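PDB 4P5P: ThiJ/PfpI family protein, which probably acts as a glyoxalase III of the Hsp31-like DJ-1/PfpI family and is a putative cysteine protease and virulence factor. Local coordinates for residues 137-142 and 172-177. Residues are numbered along the deposited sequence; the frame is centred on the assembly and turned at random.
Sequences ALINVK and VPFSLE
Ile139 reaches across to 172-177 with a single methyl, CD1, which meets both the ring of Phe174 and a methyl of Leu176. CG1 lies anti to the carbonyl carbon (chi1 -62°) and the chain then runs on extended, carrying CD1 clear of its own backbone. There it lies 3.6 Å from Phe174 CE2, approaching the ring obliquely, and CZ of the same ring is 4.0 Å away. Leu176 brings its CD1 methyl to 3.7 Å from Ile139 CD1. The ethyl branch of isoleucine suits this place because the backbones stay well apart, with CA atoms of Ile139 and Leu176 8.5 Å from each other; the apolar ring of Phe174 reaches back from the other side. No hydrogen bond joins the segments, and the tight part is small: Ile139 and Leu176 are buried, Phe174 partly exposed. Away from it the polar residues turn to other partners: partly exposed Asn140 bonds through ND2 to Pro109 O, and exposed Lys142 through NZ to Asn148 and Gly146. Ser175 OG N-caps helix 176-182 at Asp178 N. The contact thus links the loop following strand 127-130 to the start of that helix, whose Ser179 and Leu180 also touch Ile139, while Met105 of helix 104-107 packs on Phe174 and Leu176.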
ATOM      1  N   ALA A 137       5.833  -3.715  -0.106  1.00 10.16           N
ATOM      2  CA  ALA A 137       6.423  -3.091   1.085  1.00  9.79           C
ATOM      3  C   ALA A 137       6.794  -4.090   2.167  1.00 10.17           C
ATOM      4  O   ALA A 137       7.675  -3.818   2.977  1.00 10.10           O
ATOM      5  CB  ALA A 137       5.478  -2.065   1.685  1.00 10.15           C
ATOM      6  N   LEU A 138       6.115  -5.233   2.208  1.00 10.74           N
ATOM      7  CA  LEU A 138       6.254  -6.160   3.341  1.00 11.34           C
ATOM      8  C   LEU A 138       7.196  -7.323   3.100  1.00 12.74           C
ATOM      9  O   LEU A 138       7.571  -8.024   4.038  1.00 12.11           O
ATOM     10  CB  LEU A 138       4.883  -6.710   3.735  1.00 12.43           C
ATOM     11  CG  LEU A 138       3.778  -5.685   3.980  1.00 12.46           C
ATOM     12  CD1 LEU A 138       2.511  -6.400   4.429  1.00 14.02           C
ATOM     13  CD2 LEU A 138       4.204  -4.643   5.014  1.00 13.49           C
ATOM     14  N   ILE A 139       7.573  -7.539   1.846  1.00 13.03           N
ATOM     15  CA  ILE A 139       8.365  -8.722   1.480  1.00 13.84           C
ATOM     16  C   ILE A 139       9.647  -8.887   2.315  1.00 12.61           C
ATOM     17  O   ILE A 139       9.946  -9.983   2.781  1.00 15.16           O
ATOM     18  CB  ILE A 139       8.757  -8.671   0.004  1.00 13.65           C
ATOM     19  CG1 ILE A 139       7.515  -8.678  -0.900  1.00 14.94           C
ATOM     20  CG2 ILE A 139       9.626  -9.857  -0.374  1.00 15.67           C
ATOM     21  CD1 ILE A 139       7.836  -8.215  -2.302  1.00 15.33           C
ATOM     22  N   ASN A 140      10.406  -7.802   2.479  1.00 11.88           N
ATOM     23  CA  ASN A 140      11.753  -7.851   3.053  1.00 12.18           C
ATOM     24  C   ASN A 140      11.862  -7.252   4.452  1.00 13.03           C
ATOM     25  O   ASN A 140      12.974  -6.997   4.934  1.00 14.59           O
ATOM     26  CB  ASN A 140      12.743  -7.114   2.142  1.00 11.48           C
ATOM     27  CG  ASN A 140      12.846  -7.722   0.767  1.00 13.28           C
ATOM     28  OD1 ASN A 140      12.998  -8.937   0.610  1.00 16.72           O
ATOM     29  ND2 ASN A 140      12.762  -6.880  -0.243  1.00 14.25           N
ATOM     30  N   VAL A 141      10.734  -7.044   5.127  1.00 12.60           N
ATOM     31  CA  VAL A 141      10.770  -6.539   6.492  1.00 12.66           C
ATOM     32  C   VAL A 141      11.232  -7.652   7.425  1.00 12.70           C
ATOM     33  O   VAL A 141      10.542  -8.660   7.568  1.00 13.58           O
ATOM     34  CB  VAL A 141       9.393  -6.013   6.950  1.00 13.80           C
ATOM     35  CG1 VAL A 141       9.468  -5.504   8.378  1.00 13.10           C
ATOM     36  CG2 VAL A 141       8.912  -4.917   6.015  1.00 13.90           C
ATOM     37  N   LYS A 142      12.396  -7.470   8.049  1.00 13.56           N
ATOM     38  CA  LYS A 142      13.000  -8.497   8.896  1.00 13.03           C
ATOM     39  C   LYS A 142      13.164  -8.058  10.336  1.00 15.14           C
ATOM     40  O   LYS A 142      13.446  -6.900  10.595  1.00 15.73           O
ATOM     41  CB  LYS A 142      14.366  -8.902   8.351  1.00 13.16           C
ATOM     42  CG  LYS A 142      14.301  -9.657   7.049  1.00 14.46           C
ATOM     43  CD  LYS A 142      15.667  -9.719   6.414  1.00 17.70           C
ATOM     44  CE  LYS A 142      15.598 -10.373   5.054  1.00 22.78           C
ATOM     45  NZ  LYS A 142      15.328 -11.807   5.147  1.00 25.70           N
ATOM     46  N   VAL A 172       7.336  -5.950 -14.859  1.00 22.80           N
ATOM     47  CA  VAL A 172       7.614  -5.790 -13.436  1.00 22.18           C
ATOM     48  C   VAL A 172       8.956  -6.459 -13.133  1.00 20.88           C
ATOM     49  O   VAL A 172       9.337  -7.416 -13.810  1.00 21.73           O
ATOM     50  CB  VAL A 172       6.486  -6.372 -12.543  1.00 22.46           C
ATOM     51  CG1 VAL A 172       5.231  -5.499 -12.613  1.00 23.62           C
ATOM     52  CG2 VAL A 172       6.180  -7.830 -12.913  1.00 23.15           C
ATOM     53  N   PRO A 173       9.700  -5.934 -12.141  1.00 20.03           N
ATOM     54  CA  PRO A 173      11.059  -6.423 -11.869  1.00 20.62           C
ATOM     55  C   PRO A 173      11.097  -7.797 -11.195  1.00 20.02           C
ATOM     56  O   PRO A 173      12.134  -8.450 -11.180  1.00 22.23           O
ATOM     57  CB  PRO A 173      11.637  -5.338 -10.955  1.00 20.02           C
ATOM     58  CG  PRO A 173      10.439  -4.716 -10.294  1.00 20.19           C
ATOM     59  CD  PRO A 173       9.329  -4.794 -11.280  1.00 20.13           C
ATOM     60  N   PHE A 174       9.966  -8.231 -10.657  1.00 18.65           N
ATOM     61  CA  PHE A 174       9.844  -9.525 -10.000  1.00 17.95           C
ATOM     62  C   PHE A 174       8.355  -9.790  -9.873  1.00 17.30           C
ATOM     63  O   PHE A 174       7.551  -8.873 -10.019  1.00 17.71           O
ATOM     64  CB  PHE A 174      10.531  -9.534  -8.626  1.00 17.95           C
ATOM     65  CG  PHE A 174       9.938  -8.556  -7.652  1.00 17.15           C
ATOM     66  CD1 PHE A 174      10.390  -7.250  -7.607  1.00 18.09           C
ATOM     67  CD2 PHE A 174       8.917  -8.935  -6.795  1.00 16.18           C
ATOM     68  CE1 PHE A 174       9.839  -6.330  -6.725  1.00 18.07           C
ATOM     69  CE2 PHE A 174       8.366  -8.031  -5.908  1.00 17.21           C
ATOM     70  CZ  PHE A 174       8.829  -6.715  -5.877  1.00 17.70           C
ATOM     71  N   SER A 175       7.991 -11.045  -9.646  1.00 17.89           N
ATOM     72  CA  SER A 175       6.608 -11.402  -9.384  1.00 16.77           C
ATOM     73  C   SER A 175       6.317 -11.200  -7.901  1.00 15.26           C
ATOM     74  O   SER A 175       6.955 -11.806  -7.037  1.00 15.79           O
ATOM     75  CB  SER A 175       6.330 -12.853  -9.795  1.00 17.45           C
ATOM     76  OG  SER A 175       5.292 -13.401  -9.009  1.00 19.28           O
ATOM     77  N   LEU A 176       5.347 -10.349  -7.608  1.00 14.44           N
ATOM     78  CA  LEU A 176       4.975 -10.082  -6.228  1.00 13.97           C
ATOM     79  C   LEU A 176       4.530 -11.348  -5.500  1.00 15.07           C
ATOM     80  O   LEU A 176       4.989 -11.625  -4.401  1.00 15.10           O
ATOM     81  CB  LEU A 176       3.867  -9.034  -6.188  1.00 14.35           C
ATOM     82  CG  LEU A 176       3.319  -8.717  -4.800  1.00 14.43           C
ATOM     83  CD1 LEU A 176       4.416  -8.260  -3.834  1.00 15.68           C
ATOM     84  CD2 LEU A 176       2.267  -7.653  -4.922  1.00 13.87           C
ATOM     85  N   GLU A 177       3.610 -12.091  -6.115  1.00 16.43           N
ATOM     86  CA  GLU A 177       3.160 -13.356  -5.556  1.00 16.08           C
ATOM     87  C   GLU A 177       4.328 -14.293  -5.257  1.00 15.26           C
ATOM     88  O   GLU A 177       4.424 -14.858  -4.165  1.00 14.89           O
ATOM     89  CB  GLU A 177       2.168 -14.030  -6.517  1.00 17.31           C
ATOM     90  CG  GLU A 177       1.765 -15.431  -6.096  1.00 17.84           C
ATOM     91  CD  GLU A 177       0.654 -16.031  -6.954  1.00 19.68           C
ATOM     92  OE1 GLU A 177       0.430 -17.248  -6.820  1.00 20.35           O
ATOM     93  OE2 GLU A 177       0.005 -15.307  -7.741  1.00 20.25           O
TER